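Local coordinates for protein L-ornithine N(5)-monooxygenase (Pseudomonas aeruginosa, PDB 3S5W) that catalyses the FAD- and NADPH-dependent hydroxylation of the side-chain nitrogen of L-ornithine, the first step in making hydroxamate siderophores such as pyoverdin, at residues A[61-67]-A[143-149]. Residues are numbered along the deposited sequence; the frame is centred on the assembly and turned at random.
Sequences VLFLDKQ and QSRYGEE. With FAD (flavin-adenine dinucleotide), chain C; PO4 (phosphate ion), chain D.
A bend at the second torsion of Arg145 (chi2 -75°) folds its guanidinium back over Leu62, whose CD2 lies above the centre of one face, 3.5 Å from Arg145 CZ. The guanidinium is held at its edge: NE donates to phosphate O4 and NH2 to phosphate O1, while NH1 donates to the backbone O of Ser144. The phosphate, probably from the crystallisation liquor, is shared with Arg179. Closer to the backbone, Leu64 CD2 packs on Arg145 CB at 3.6 Å.

Beneath these side chains, strands 61-65 and 144-146 run parallel, 21° apart. Phe63 N donates to Gln143 O (2.8 Å), Arg145 N to Phe63 O and Asp65 N to Arg145 O. Strand 30-36 pairs with the other edge of 61-65, and helix 40-56 covers Phe63; this strand-helix-strand order is that of the Rossmann-like FAD-binding domain. Further along this segment, Asp65 places its carboxylate anti to the backbone N (chi1 -160°), and its two oxygens accept separately from the adenosine ribose, OD1 from FAD O2B and OD2 from FAD O3B, each at 2.7 Å. An Asx turn orients the acid, because OD1 also receives Gln67 N through its anti lone pair. Gln67 NE2 reaches FAD O3B, and its OE1 accepts from Arg71 N.

Two successive amides tie the turn at Gly147, which has positive phi, to the opposing segment: Gly147 N donates to Gln67 O (2.9 Å) and Glu148 N to Asp65 O (3.0 Å), both from above the carbonyl plane. Gln67 O also lies at the edge of the Tyr146 ring, 3.6 Å from CD1.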
loop_
_atom_site.group_PDB
_atom_site.type_symbol
_atom_site.label_atom_id
_atom_site.label_comp_id
_atom_site.label_asym_id
_atom_site.label_seq_id
_atom_site.Cartn_x
_atom_site.Cartn_y
_atom_site.Cartn_z
ATOM N N VAL A 61 23.919 -6.323 -2.049
ATOM C CA VAL A 61 22.455 -6.157 -2.132
ATOM C C VAL A 61 22.020 -5.006 -3.062
ATOM O O VAL A 61 22.638 -3.946 -3.071
ATOM C CB VAL A 61 21.824 -6.010 -0.687
ATOM C CG1 VAL A 61 20.330 -5.877 -0.745
ATOM C CG2 VAL A 61 22.186 -7.209 0.196
ATOM N N LEU A 62 20.966 -5.237 -3.840
ATOM C CA LEU A 62 20.313 -4.187 -4.634
ATOM C C LEU A 62 18.796 -4.183 -4.441
ATOM O O LEU A 62 18.164 -5.242 -4.399
ATOM C CB LEU A 62 20.573 -4.352 -6.134
ATOM C CG LEU A 62 21.970 -4.130 -6.722
ATOM C CD1 LEU A 62 21.886 -4.381 -8.230
ATOM C CD2 LEU A 62 22.458 -2.735 -6.455
ATOM N N PHE A 63 18.218 -2.987 -4.378
ATOM C CA PHE A 63 16.760 -2.865 -4.398
ATOM C C PHE A 63 16.369 -2.023 -5.569
ATOM O O PHE A 63 16.825 -0.897 -5.674
ATOM C CB PHE A 63 16.255 -2.231 -3.096
ATOM C CG PHE A 63 16.575 -3.039 -1.886
ATOM C CD1 PHE A 63 15.744 -4.108 -1.498
ATOM C CD2 PHE A 63 17.720 -2.758 -1.137
ATOM C CE1 PHE A 63 16.066 -4.872 -0.389
ATOM C CE2 PHE A 63 18.020 -3.504 -0.016
ATOM C CZ PHE A 63 17.207 -4.563 0.356
ATOM N N LEU A 64 15.536 -2.565 -6.448
ATOM C CA LEU A 64 15.119 -1.879 -7.669
ATOM C C LEU A 64 13.725 -1.295 -7.526
ATOM O O LEU A 64 12.811 -1.997 -7.076
ATOM C CB LEU A 64 15.133 -2.847 -8.870
ATOM C CG LEU A 64 16.356 -3.751 -9.120
ATOM C CD1 LEU A 64 16.232 -4.441 -10.492
ATOM C CD2 LEU A 64 17.690 -3.049 -8.982
ATOM N N ASP A 65 13.556 -0.026 -7.870
ATOM C CA ASP A 65 12.241 0.569 -7.823
ATOM C C ASP A 65 11.935 1.264 -9.121
ATOM O O ASP A 65 12.741 2.044 -9.623
ATOM C CB ASP A 65 12.090 1.550 -6.640
ATOM C CG ASP A 65 10.622 1.800 -6.274
ATOM O OD1 ASP A 65 9.911 2.515 -7.026
ATOM O OD2 ASP A 65 10.163 1.265 -5.237
ATOM N N LYS A 66 10.747 1.000 -9.626
ATOM C CA LYS A 66 10.296 1.574 -10.882
ATOM C C LYS A 66 10.131 3.091 -10.859
ATOM O O LYS A 66 10.150 3.713 -11.914
ATOM C CB LYS A 66 9.047 0.869 -11.413
ATOM C CG LYS A 66 7.774 1.093 -10.616
ATOM C CD LYS A 66 6.602 0.309 -11.233
ATOM C CE LYS A 66 5.301 0.632 -10.506
ATOM N NZ LYS A 66 4.152 -0.082 -11.145
ATOM N N GLN A 67 9.949 3.690 -9.677
ATOM C CA GLN A 67 9.787 5.160 -9.625
ATOM C C GLN A 67 11.125 5.832 -9.897
ATOM O O GLN A 67 12.147 5.424 -9.326
ATOM C CB GLN A 67 9.267 5.630 -8.264
ATOM C CG GLN A 67 7.908 5.043 -7.873
ATOM C CD GLN A 67 7.405 5.686 -6.580
ATOM O OE1 GLN A 67 7.268 6.907 -6.504
ATOM N NE2 GLN A 67 7.194 4.882 -5.561
ATOM N N GLN A 143 22.869 0.857 -2.610
ATOM C CA GLN A 143 22.036 -0.319 -2.778
ATOM C C GLN A 143 20.769 -0.096 -3.594
ATOM O O GLN A 143 20.157 -1.043 -4.043
ATOM C CB GLN A 143 21.694 -0.933 -1.424
ATOM C CG GLN A 143 22.930 -1.465 -0.704
ATOM C CD GLN A 143 22.647 -2.045 0.641
ATOM O OE1 GLN A 143 21.655 -1.704 1.298
ATOM N NE2 GLN A 143 23.528 -2.941 1.080
ATOM N N SER A 144 20.352 1.136 -3.799
ATOM C CA SER A 144 19.096 1.348 -4.505
ATOM C C SER A 144 19.331 1.624 -5.992
ATOM O O SER A 144 20.342 2.216 -6.356
ATOM C CB SER A 144 18.327 2.494 -3.856
ATOM O OG SER A 144 19.052 3.700 -4.000
ATOM N N ARG A 145 18.406 1.180 -6.838
ATOM C CA ARG A 145 18.390 1.561 -8.241
ATOM C C ARG A 145 17.006 2.045 -8.577
ATOM O O ARG A 145 16.094 1.231 -8.723
ATOM C CB ARG A 145 18.768 0.367 -9.136
ATOM C CG ARG A 145 20.149 -0.218 -8.828
ATOM C CD ARG A 145 21.265 0.688 -9.368
ATOM N NE ARG A 145 22.570 0.081 -9.145
ATOM C CZ ARG A 145 23.331 0.242 -8.055
ATOM N NH1 ARG A 145 22.941 1.016 -7.033
ATOM N NH2 ARG A 145 24.505 -0.383 -7.986
ATOM N N TYR A 146 16.848 3.358 -8.709
ATOM C CA TYR A 146 15.568 3.944 -9.144
ATOM C C TYR A 146 15.378 3.977 -10.648
ATOM O O TYR A 146 16.354 3.859 -11.404
ATOM C CB TYR A 146 15.385 5.334 -8.565
ATOM C CG TYR A 146 15.287 5.319 -7.053
ATOM C CD1 TYR A 146 14.109 4.862 -6.411
ATOM C CD2 TYR A 146 16.364 5.728 -6.265
ATOM C CE1 TYR A 146 14.016 4.838 -5.009
ATOM C CE2 TYR A 146 16.281 5.714 -4.851
ATOM C CZ TYR A 146 15.111 5.268 -4.241
ATOM O OH TYR A 146 15.048 5.271 -2.876
ATOM N N GLY A 147 14.123 4.135 -11.071
ATOM C CA GLY A 147 13.734 4.101 -12.480
ATOM C C GLY A 147 13.926 2.743 -13.168
ATOM O O GLY A 147 14.181 2.698 -14.369
ATOM N N GLU A 148 13.824 1.649 -12.416
ATOM C CA GLU A 148 13.982 0.306 -12.956
ATOM C C GLU A 148 12.788 -0.544 -12.569
ATOM O O GLU A 148 12.577 -0.815 -11.372
ATOM C CB GLU A 148 15.246 -0.349 -12.409
ATOM C CG GLU A 148 16.558 0.275 -12.904
ATOM C CD GLU A 148 17.717 -0.706 -12.868
ATOM O OE1 GLU A 148 17.477 -1.919 -13.050
ATOM O OE2 GLU A 148 18.867 -0.273 -12.648
ATOM N N GLU A 149 12.020 -0.951 -13.576
ATOM C CA GLU A 149 10.889 -1.852 -13.383
ATOM C C GLU A 149 11.337 -3.287 -13.626
ATOM O O GLU A 149 11.839 -3.593 -14.726
ATOM C CB GLU A 149 9.744 -1.475 -14.325
ATOM C CG GLU A 149 8.526 -2.397 -14.209
ATOM C CD GLU A 149 7.392 -2.044 -15.144
ATOM O OE1 GLU A 149 7.545 -1.149 -16.000
ATOM O OE2 GLU A 149 6.331 -2.690 -15.037
HETATM P PA FAD C . 4.804 -0.022 -1.318
HETATM O O1A FAD C . 3.565 -0.084 -2.128
HETATM O O2A FAD C . 4.918 1.191 -0.378
HETATM O O5B FAD C . 6.101 -0.008 -2.298
HETATM C C5B FAD C . 6.146 -0.889 -3.395
HETATM C C4B FAD C . 7.231 -0.323 -4.295
HETATM O O4B FAD C . 7.419 -1.232 -5.346
HETATM C C3B FAD C . 6.778 0.988 -4.929
HETATM O O3B FAD C . 7.691 2.018 -4.606
HETATM C C2B FAD C . 6.745 0.696 -6.435
HETATM O O2B FAD C . 7.300 1.757 -7.205
HETATM C C1B FAD C . 7.642 -0.500 -6.541
HETATM N N9A FAD C . 7.324 -1.440 -7.611
HETATM C C8A FAD C . 6.102 -2.043 -7.893
HETATM N N7A FAD C . 6.302 -2.909 -8.931
HETATM C C5A FAD C . 7.619 -2.868 -9.271
HETATM C C6A FAD C . 8.357 -3.538 -10.246
HETATM N N6A FAD C . 7.831 -4.588 -10.898
HETATM N N1A FAD C . 9.718 -3.259 -10.350
HETATM C C2A FAD C . 10.357 -2.363 -9.517
HETATM N N3A FAD C . 9.623 -1.694 -8.543
HETATM C C4A FAD C . 8.276 -1.951 -8.435
HETATM N N1 FAD C . -0.052 1.807 6.095
HETATM C C2 FAD C . 0.053 2.249 7.407
HETATM O O2 FAD C . 0.511 1.516 8.269
HETATM N N3 FAD C . -0.358 3.518 7.759
HETATM C C4 FAD C . -0.867 4.386 6.825
HETATM O O4 FAD C . -1.182 5.535 7.178
HETATM C C4X FAD C . -0.993 3.942 5.495
HETATM N N5 FAD C . -1.522 4.787 4.530
HETATM C C5X FAD C . -1.657 4.344 3.224
HETATM C C6 FAD C . -2.195 5.209 2.260
HETATM C C7 FAD C . -2.343 4.795 0.943
HETATM C C7M FAD C . -2.939 5.776 -0.036
HETATM C C8 FAD C . -1.977 3.500 0.594
HETATM C C8M FAD C . -2.106 2.986 -0.811
HETATM C C9 FAD C . -1.442 2.634 1.541
HETATM C C9A FAD C . -1.255 3.048 2.867
HETATM N N10 FAD C . -0.721 2.191 3.836
HETATM C C10 FAD C . -0.611 2.638 5.148
HETATM C "C1'" FAD C . -0.331 0.778 3.528
HETATM C "C2'" FAD C . 0.960 0.638 2.695
HETATM O "O2'" FAD C . 0.786 -0.604 2.005
HETATM C "C3'" FAD C . 2.164 0.566 3.621
HETATM O "O3'" FAD C . 2.266 1.731 4.463
HETATM C "C4'" FAD C . 3.492 0.466 2.828
HETATM O "O4'" FAD C . 3.511 1.467 1.818
HETATM C "C5'" FAD C . 3.799 -0.943 2.256
HETATM O "O5'" FAD C . 5.167 -0.955 1.894
HETATM P P FAD C . 5.757 -1.872 0.698
HETATM O O1P FAD C . 7.197 -1.449 0.551
HETATM O O2P FAD C . 5.471 -3.304 1.064
HETATM O O3P FAD C . 4.896 -1.430 -0.570
HETATM P P PO4 D . 24.550 -2.203 -11.273
HETATM O O1 PO4 D . 25.186 -2.257 -9.902
HETATM O O2 PO4 D . 24.026 -3.590 -11.573
HETATM O O3 PO4 D . 25.602 -1.776 -12.276
HETATM O O4 PO4 D . 23.425 -1.189 -11.350
HETATM O O HOH W 1 25.303 -4.176 -0.925
#